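Signal recognition particle 54 kDa protein (Aeropyrum pernix, PDB 7EPK) is the SRP54-type protein subunit of the signal recognition particle, joining a helical bundle, a P-loop GTPase domain and a helical signal peptide binding domain. Local coordinates at residues M326-R337 against E367-E378. Residues are numbered along the deposited sequence; the frame is centred on the assembly and turned at random.
Sequences MRTIYRQLRAMR and EEKMKRWMAIIE
Glu367 makes a salt bridge with Arg337. Glu367 OE2 accepts a hydrogen bond from Arg337 NE at 2.6 Å, on the syn side of the carboxylate but 31° out of its plane. A second bond, from Arg337 NH2 to the same OE2, is weak. A bend at chi3 of Arg337 turns the guanidinium toward this oxygen, and the two flat groups stand 66° apart. Met370 comes next. Met370 CG packs 3.6 Å from Leu333 CD2, and the Met370 sulfur lies against Met336 CB. The two methionine methyls also meet, and the Met370 and Met336 side chains cross at about a right angle. Lys371 lays the base of its chain, CB and CG, over one face of the Arg337 guanidinium. The amine turns away from the other helix. Arg337 thus sits as a knob among Glu367, Met370, Lys371 and Met374. Trp373 offers CB to Leu333 CD1 at 3.7 Å, while its ring meets Tyr416 of helix 409-423. Met374 runs alongside Leu333 in the opposite direction, with Met374 CG 3.8 Å from Leu333 CB. Leu333 is a knob among Met370, Trp373, Met374 and Ile377. Met374 SD stands above the Tyr330 ring face, 5.1 Å from the centroid, a Met-aromatic contact at some distance. Ile377 sits as a knob among Met326, Ile329, Tyr330 and Leu333; Ile377 CG2 reaches Tyr330 CD1 at 3.8 Å. Glu378 closes the row. Glu378 OE1 accepts a hydrogen bond from Tyr330 OH at 2.7 Å, on the anti side of the carboxylate. Tyr330 swings its ring away from its own backbone N, and this carries the hydroxyl to the acid. Helix 293-320 touches Met336, and helix 409-423 touches Met326 and Ile377. The arrangement is a near-antiparallel helix pair, crossing at -145° with knobs-into-holes packing, within the all-helical signal peptide binding domain of SRP54.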
ATOM      1  N   MET A 326      35.853  -9.960   1.846  1.00 61.24           N
ATOM      2  CA  MET A 326      34.752 -10.612   1.088  1.00 58.33           C
ATOM      3  C   MET A 326      33.425  -9.926   1.427  1.00 57.41           C
ATOM      4  O   MET A 326      32.546  -9.890   0.551  1.00 50.24           O
ATOM      5  CB  MET A 326      34.652 -12.105   1.411  1.00 62.05           C
ATOM      6  CG  MET A 326      35.755 -12.940   0.753  1.00 70.01           C
ATOM      7  SD  MET A 326      35.973 -12.632  -1.039  1.00 66.35           S
ATOM      8  CE  MET A 326      37.369 -13.707  -1.352  1.00 69.30           C
ATOM      9  N   ARG A 327      33.290  -9.383   2.644  1.00 63.12           N
ATOM     10  CA  ARG A 327      32.048  -8.713   3.114  1.00 58.79           C
ATOM     11  C   ARG A 327      31.974  -7.330   2.477  1.00 61.97           C
ATOM     12  O   ARG A 327      30.852  -6.923   2.107  1.00 67.82           O
ATOM     13  CB  ARG A 327      31.976  -8.653   4.638  1.00 59.56           C
ATOM     14  CG  ARG A 327      31.531  -9.972   5.247  1.00 66.08           C
ATOM     15  CD  ARG A 327      31.740 -10.106   6.746  1.00 64.08           C
ATOM     16  NE  ARG A 327      31.180 -11.366   7.199  1.00 61.16           N
ATOM     17  CZ  ARG A 327      31.006 -11.688   8.465  1.00 73.05           C
ATOM     18  NH1 ARG A 327      30.452 -12.843   8.779  1.00 70.53           N
ATOM     19  NH2 ARG A 327      31.395 -10.858   9.421  1.00 87.29           N
ATOM     20  N   THR A 328      33.122  -6.665   2.319  1.00 60.54           N
ATOM     21  CA  THR A 328      33.234  -5.349   1.637  1.00 56.85           C
ATOM     22  C   THR A 328      32.799  -5.527   0.191  1.00 56.36           C
ATOM     23  O   THR A 328      31.894  -4.812  -0.240  1.00 56.20           O
ATOM     24  CB  THR A 328      34.662  -4.807   1.702  1.00 59.45           C
ATOM     25  OG1 THR A 328      34.957  -4.541   3.073  1.00 57.02           O
ATOM     26  CG2 THR A 328      34.861  -3.564   0.866  1.00 71.94           C
ATOM     27  N   ILE A 329      33.427  -6.481  -0.501  1.00 61.76           N
ATOM     28  CA  ILE A 329      33.157  -6.810  -1.937  1.00 63.40           C
ATOM     29  C   ILE A 329      31.687  -7.229  -2.097  1.00 59.16           C
ATOM     30  O   ILE A 329      31.021  -6.774  -3.049  1.00 54.27           O
ATOM     31  CB  ILE A 329      34.121  -7.897  -2.458  1.00 56.15           C
ATOM     32  CG1 ILE A 329      35.579  -7.454  -2.336  1.00 56.17           C
ATOM     33  CG2 ILE A 329      33.757  -8.294  -3.881  1.00 51.36           C
ATOM     34  CD1 ILE A 329      36.562  -8.436  -2.923  1.00 62.30           C
ATOM     35  N   TYR A 330      31.185  -8.070  -1.202  1.00 53.46           N
ATOM     36  CA  TYR A 330      29.775  -8.512  -1.255  1.00 58.15           C
ATOM     37  C   TYR A 330      28.835  -7.303  -1.182  1.00 59.59           C
ATOM     38  O   TYR A 330      27.858  -7.286  -1.936  1.00 57.41           O
ATOM     39  CB  TYR A 330      29.462  -9.479  -0.122  1.00 61.06           C
ATOM     40  CG  TYR A 330      28.077 -10.045  -0.231  1.00 61.58           C
ATOM     41  CD1 TYR A 330      27.836 -11.167  -0.997  1.00 66.87           C
ATOM     42  CD2 TYR A 330      27.004  -9.440   0.386  1.00 62.30           C
ATOM     43  CE1 TYR A 330      26.568 -11.714  -1.099  1.00 68.85           C
ATOM     44  CE2 TYR A 330      25.729  -9.968   0.286  1.00 66.78           C
ATOM     45  CZ  TYR A 330      25.506 -11.112  -0.455  1.00 65.34           C
ATOM     46  OH  TYR A 330      24.256 -11.658  -0.551  1.00 64.61           O
ATOM     47  N   ARG A 331      29.115  -6.345  -0.287  1.00 61.06           N
ATOM     48  CA  ARG A 331      28.274  -5.140  -0.070  1.00 62.69           C
ATOM     49  C   ARG A 331      28.447  -4.213  -1.271  1.00 62.91           C
ATOM     50  O   ARG A 331      27.439  -3.590  -1.693  1.00 62.45           O
ATOM     51  CB  ARG A 331      28.650  -4.408   1.224  1.00 71.61           C
ATOM     52  CG  ARG A 331      28.124  -5.067   2.491  1.00 81.02           C
ATOM     53  CD  ARG A 331      28.311  -4.194   3.722  1.00 92.16           C
ATOM     54  NE  ARG A 331      28.212  -4.984   4.949  1.00 96.27           N
ATOM     55  CZ  ARG A 331      29.240  -5.510   5.613  1.00 91.71           C
ATOM     56  NH1 ARG A 331      29.026  -6.235   6.699  1.00 90.35           N
ATOM     57  NH2 ARG A 331      30.479  -5.309   5.195  1.00 94.05           N
ATOM     58  N   GLN A 332      29.687  -4.132  -1.771  1.00 65.27           N
ATOM     59  CA  GLN A 332      30.080  -3.350  -2.970  1.00 62.89           C
ATOM     60  C   GLN A 332      29.278  -3.843  -4.178  1.00 56.68           C
ATOM     61  O   GLN A 332      28.682  -3.001  -4.846  1.00 51.04           O
ATOM     62  CB  GLN A 332      31.580  -3.482  -3.212  1.00 72.94           C
ATOM     63  CG  GLN A 332      32.091  -2.615  -4.357  1.00 82.77           C
ATOM     64  CD  GLN A 332      33.562  -2.848  -4.585  1.00 84.97           C
ATOM     65  OE1 GLN A 332      34.383  -2.637  -3.690  1.00 84.37           O
ATOM     66  NE2 GLN A 332      33.882  -3.333  -5.776  1.00 83.82           N
ATOM     67  N   LEU A 333      29.240  -5.154  -4.423  1.00 53.58           N
ATOM     68  CA  LEU A 333      28.546  -5.747  -5.597  1.00 56.57           C
ATOM     69  C   LEU A 333      27.047  -5.482  -5.462  1.00 59.81           C
ATOM     70  O   LEU A 333      26.469  -4.911  -6.416  1.00 59.04           O
ATOM     71  CB  LEU A 333      28.844  -7.248  -5.697  1.00 59.33           C
ATOM     72  CG  LEU A 333      30.314  -7.611  -5.919  1.00 63.83           C
ATOM     73  CD1 LEU A 333      30.570  -9.096  -5.693  1.00 61.79           C
ATOM     74  CD2 LEU A 333      30.775  -7.190  -7.300  1.00 67.24           C
ATOM     75  N   ARG A 334      26.446  -5.856  -4.324  1.00 62.23           N
ATOM     76  CA  ARG A 334      25.007  -5.599  -4.042  1.00 58.97           C
ATOM     77  C   ARG A 334      24.680  -4.156  -4.431  1.00 56.09           C
ATOM     78  O   ARG A 334      23.741  -3.952  -5.195  1.00 44.55           O
ATOM     79  CB  ARG A 334      24.649  -5.814  -2.573  1.00 65.11           C
ATOM     80  CG  ARG A 334      23.182  -5.533  -2.263  1.00 77.58           C
ATOM     81  CD  ARG A 334      22.781  -5.832  -0.825  1.00 89.18           C
ATOM     82  NE  ARG A 334      21.996  -4.748  -0.241  1.00 98.13           N
ATOM     83  CZ  ARG A 334      22.457  -3.520   0.025  1.00116.17           C
ATOM     84  NH1 ARG A 334      23.712  -3.183  -0.242  1.00121.78           N
ATOM     85  NH2 ARG A 334      21.645  -2.622   0.558  1.00119.22           N
ATOM     86  N   ALA A 335      25.473  -3.205  -3.937  1.00 63.68           N
ATOM     87  CA  ALA A 335      25.313  -1.749  -4.164  1.00 73.81           C
ATOM     88  C   ALA A 335      25.366  -1.439  -5.667  1.00 72.71           C
ATOM     89  O   ALA A 335      24.446  -0.760  -6.172  1.00 71.00           O
ATOM     90  CB  ALA A 335      26.367  -0.981  -3.389  1.00 80.20           C
ATOM     91  N   MET A 336      26.403  -1.920  -6.351  1.00 75.48           N
ATOM     92  CA  MET A 336      26.647  -1.678  -7.799  1.00 81.39           C
ATOM     93  C   MET A 336      25.494  -2.256  -8.633  1.00 81.04           C
ATOM     94  O   MET A 336      24.958  -1.523  -9.506  1.00 75.34           O
ATOM     95  CB  MET A 336      27.962  -2.328  -8.237  1.00 84.49           C
ATOM     96  CG  MET A 336      29.179  -1.672  -7.644  1.00 85.28           C
ATOM     97  SD  MET A 336      30.640  -2.647  -7.987  1.00 95.06           S
ATOM     98  CE  MET A 336      30.929  -2.146  -9.681  1.00104.56           C
ATOM     99  N   ARG A 337      25.120  -3.513  -8.368  1.00 70.54           N
ATOM    100  CA  ARG A 337      24.002  -4.208  -9.060  1.00 75.46           C
ATOM    101  C   ARG A 337      22.756  -3.306  -9.088  1.00 76.03           C
ATOM    102  O   ARG A 337      22.470  -2.762 -10.160  1.00 88.92           O
ATOM    103  CB  ARG A 337      23.744  -5.562  -8.400  1.00 77.83           C
ATOM    104  CG  ARG A 337      24.778  -6.618  -8.759  1.00 78.35           C
ATOM    105  CD  ARG A 337      24.365  -7.995  -8.295  1.00 77.66           C
ATOM    106  NE  ARG A 337      23.110  -8.379  -8.913  1.00 74.20           N
ATOM    107  CZ  ARG A 337      22.456  -9.498  -8.648  1.00 84.19           C
ATOM    108  NH1 ARG A 337      22.936 -10.370  -7.772  1.00 81.24           N
ATOM    109  NH2 ARG A 337      21.316  -9.737  -9.270  1.00 93.80           N
ATOM    110  N   GLU A 367      26.541  -7.202 -15.046  1.00 93.63           N
ATOM    111  CA  GLU A 367      25.536  -7.606 -14.031  1.00 95.34           C
ATOM    112  C   GLU A 367      25.859  -9.048 -13.634  1.00 90.03           C
ATOM    113  O   GLU A 367      26.068  -9.308 -12.435  1.00 90.09           O
ATOM    114  CB  GLU A 367      24.102  -7.462 -14.551  1.00 99.09           C
ATOM    115  CG  GLU A 367      23.140  -6.881 -13.521  1.00 99.13           C
ATOM    116  CD  GLU A 367      22.684  -7.822 -12.416  1.00 92.27           C
ATOM    117  OE1 GLU A 367      22.477  -8.997 -12.705  1.00 85.13           O
ATOM    118  OE2 GLU A 367      22.508  -7.365 -11.270  1.00 96.86           O
ATOM    119  N   GLU A 368      25.952  -9.933 -14.625  1.00 88.16           N
ATOM    120  CA  GLU A 368      26.114 -11.390 -14.409  1.00 86.11           C
ATOM    121  C   GLU A 368      27.376 -11.638 -13.585  1.00 86.03           C
ATOM    122  O   GLU A 368      27.291 -12.495 -12.688  1.00 88.26           O
ATOM    123  CB  GLU A 368      26.143 -12.169 -15.730  1.00 91.90           C
ATOM    124  CG  GLU A 368      24.794 -12.760 -16.124  1.00 92.93           C
ATOM    125  CD  GLU A 368      24.030 -13.470 -15.014  1.00 94.81           C
ATOM    126  OE1 GLU A 368      24.677 -14.176 -14.174  1.00 90.61           O
ATOM    127  OE2 GLU A 368      22.785 -13.303 -14.980  1.00 77.59           O
ATOM    128  N   LYS A 369      28.479 -10.925 -13.864  1.00 86.89           N
ATOM    129  CA  LYS A 369      29.802 -11.176 -13.215  1.00 87.04           C
ATOM    130  C   LYS A 369      29.705 -10.844 -11.717  1.00 81.81           C
ATOM    131  O   LYS A 369      30.275 -11.603 -10.887  1.00 71.10           O
ATOM    132  CB  LYS A 369      30.928 -10.387 -13.888  1.00 87.99           C
ATOM    133  CG  LYS A 369      32.313 -10.647 -13.301  1.00 89.26           C
ATOM    134  CD  LYS A 369      33.473 -10.374 -14.254  1.00 97.84           C
ATOM    135  CE  LYS A 369      33.965 -11.596 -15.010  1.00100.73           C
ATOM    136  NZ  LYS A 369      33.341 -11.723 -16.351  1.00 99.59           N
ATOM    137  N   MET A 370      28.981  -9.773 -11.383  1.00 72.76           N
ATOM    138  CA  MET A 370      28.652  -9.405  -9.983  1.00 73.38           C
ATOM    139  C   MET A 370      27.727 -10.466  -9.379  1.00 73.71           C
ATOM    140  O   MET A 370      28.003 -10.879  -8.239  1.00 77.27           O
ATOM    141  CB  MET A 370      28.000  -8.021  -9.910  1.00 72.33           C
ATOM    142  CG  MET A 370      28.937  -6.899 -10.356  1.00 71.25           C
ATOM    143  SD  MET A 370      28.307  -5.243 -10.011  1.00 76.12           S
ATOM    144  CE  MET A 370      28.801  -4.305 -11.455  1.00 72.87           C
ATOM    145  N   LYS A 371      26.708 -10.923 -10.117  1.00 69.91           N
ATOM    146  CA  LYS A 371      25.685 -11.890  -9.615  1.00 75.23           C
ATOM    147  C   LYS A 371      26.350 -13.239  -9.321  1.00 70.43           C
ATOM    148  O   LYS A 371      25.905 -13.926  -8.377  1.00 71.09           O
ATOM    149  CB  LYS A 371      24.528 -12.056 -10.610  1.00 82.84           C
ATOM    150  CG  LYS A 371      23.321 -12.855 -10.118  1.00 86.20           C
ATOM    151  CD  LYS A 371      23.163 -14.218 -10.787  1.00 98.21           C
ATOM    152  CE  LYS A 371      21.824 -14.888 -10.535  1.00 97.14           C
ATOM    153  NZ  LYS A 371      20.719 -14.234 -11.282  1.00 93.96           N
ATOM    154  N   ARG A 372      27.361 -13.612 -10.107  1.00 71.42           N
ATOM    155  CA  ARG A 372      28.080 -14.906  -9.952  1.00 77.37           C
ATOM    156  C   ARG A 372      28.987 -14.776  -8.728  1.00 73.50           C
ATOM    157  O   ARG A 372      29.015 -15.699  -7.891  1.00 72.20           O
ATOM    158  CB  ARG A 372      28.916 -15.261 -11.195  1.00 90.65           C
ATOM    159  CG  ARG A 372      28.145 -15.794 -12.403  1.00 92.80           C
ATOM    160  CD  ARG A 372      29.071 -16.446 -13.431  1.00 89.29           C
ATOM    161  NE  ARG A 372      30.195 -15.605 -13.857  1.00 81.59           N
ATOM    162  CZ  ARG A 372      30.162 -14.715 -14.850  1.00 75.02           C
ATOM    163  NH1 ARG A 372      29.055 -14.528 -15.551  1.00 72.13           N
ATOM    164  NH2 ARG A 372      31.236 -13.998 -15.127  1.00 72.82           N
ATOM    165  N   TRP A 373      29.700 -13.651  -8.640  1.00 68.97           N
ATOM    166  CA  TRP A 373      30.627 -13.343  -7.526  1.00 63.59           C
ATOM    167  C   TRP A 373      29.865 -13.351  -6.205  1.00 66.01           C
ATOM    168  O   TRP A 373      30.425 -13.865  -5.224  1.00 71.96           O
ATOM    169  CB  TRP A 373      31.330 -12.015  -7.791  1.00 63.69           C
ATOM    170  CG  TRP A 373      32.438 -12.166  -8.777  1.00 67.05           C
ATOM    171  CD1 TRP A 373      32.692 -13.256  -9.556  1.00 72.05           C
ATOM    172  CD2 TRP A 373      33.441 -11.190  -9.105  1.00 73.73           C
ATOM    173  NE1 TRP A 373      33.788 -13.032 -10.340  1.00 77.42           N
ATOM    174  CE2 TRP A 373      34.268 -11.770 -10.091  1.00 77.71           C
ATOM    175  CE3 TRP A 373      33.726  -9.885  -8.674  1.00 77.67           C
ATOM    176  CZ2 TRP A 373      35.365 -11.090 -10.632  1.00 79.01           C
ATOM    177  CZ3 TRP A 373      34.811  -9.215  -9.209  1.00 78.46           C
ATOM    178  CH2 TRP A 373      35.618  -9.813 -10.177  1.00 75.21           C
ATOM    179  N   MET A 374      28.627 -12.840  -6.189  1.00 64.40           N
ATOM    180  CA  MET A 374      27.792 -12.802  -4.965  1.00 61.77           C
ATOM    181  C   MET A 374      27.419 -14.240  -4.573  1.00 60.11           C
ATOM    182  O   MET A 374      27.594 -14.590  -3.391  1.00 65.49           O
ATOM    183  CB  MET A 374      26.575 -11.881  -5.122  1.00 62.41           C
ATOM    184  CG  MET A 374      26.926 -10.393  -4.843  1.00 65.23           C
ATOM    185  SD  MET A 374      25.603  -9.147  -5.128  1.00 63.92           S
ATOM    186  CE  MET A 374      24.276  -9.918  -4.201  1.00 70.98           C
ATOM    187  N   ALA A 375      27.029 -15.083  -5.528  1.00 71.90           N
ATOM    188  CA  ALA A 375      26.676 -16.512  -5.301  1.00 69.77           C
ATOM    189  C   ALA A 375      27.874 -17.240  -4.691  1.00 65.57           C
ATOM    190  O   ALA A 375      27.676 -18.012  -3.732  1.00 55.84           O
ATOM    191  CB  ALA A 375      26.265 -17.159  -6.601  1.00 72.46           C
ATOM    192  N   ILE A 376      29.056 -16.995  -5.272  1.00 67.04           N
ATOM    193  CA  ILE A 376      30.386 -17.519  -4.835  1.00 65.81           C
ATOM    194  C   ILE A 376      30.566 -17.220  -3.344  1.00 58.11           C
ATOM    195  O   ILE A 376      30.795 -18.160  -2.595  1.00 52.88           O
ATOM    196  CB  ILE A 376      31.531 -16.891  -5.662  1.00 71.22           C
ATOM    197  CG1 ILE A 376      31.538 -17.343  -7.126  1.00 71.19           C
ATOM    198  CG2 ILE A 376      32.872 -17.133  -4.985  1.00 70.84           C
ATOM    199  CD1 ILE A 376      32.251 -18.646  -7.370  1.00 79.18           C
ATOM    200  N   ILE A 377      30.509 -15.938  -2.962  1.00 59.00           N
ATOM    201  CA  ILE A 377      30.753 -15.453  -1.570  1.00 57.36           C
ATOM    202  C   ILE A 377      29.743 -16.146  -0.649  1.00 57.77           C
ATOM    203  O   ILE A 377      30.119 -16.621   0.436  1.00 58.79           O
ATOM    204  CB  ILE A 377      30.667 -13.913  -1.484  1.00 57.66           C
ATOM    205  CG1 ILE A 377      31.741 -13.222  -2.326  1.00 53.34           C
ATOM    206  CG2 ILE A 377      30.766 -13.449  -0.044  1.00 61.64           C
ATOM    207  CD1 ILE A 377      31.492 -11.767  -2.523  1.00 48.59           C
ATOM    208  N   GLU A 378      28.496 -16.253  -1.086  1.00 61.17           N
ATOM    209  CA  GLU A 378      27.419 -16.858  -0.261  1.00 61.79           C
ATOM    210  C   GLU A 378      27.749 -18.325   0.053  1.00 61.19           C
ATOM    211  O   GLU A 378      27.229 -18.823   1.061  1.00 63.29           O
ATOM    212  CB  GLU A 378      26.070 -16.674  -0.954  1.00 63.16           C
ATOM    213  CG  GLU A 378      25.586 -15.236  -0.983  1.00 67.28           C
ATOM    214  CD  GLU A 378      24.374 -15.014  -1.863  1.00 67.39           C
ATOM    215  OE1 GLU A 378      24.067 -13.846  -2.184  1.00 70.38           O
ATOM    216  OE2 GLU A 378      23.742 -16.011  -2.224  1.00 71.81           O
TER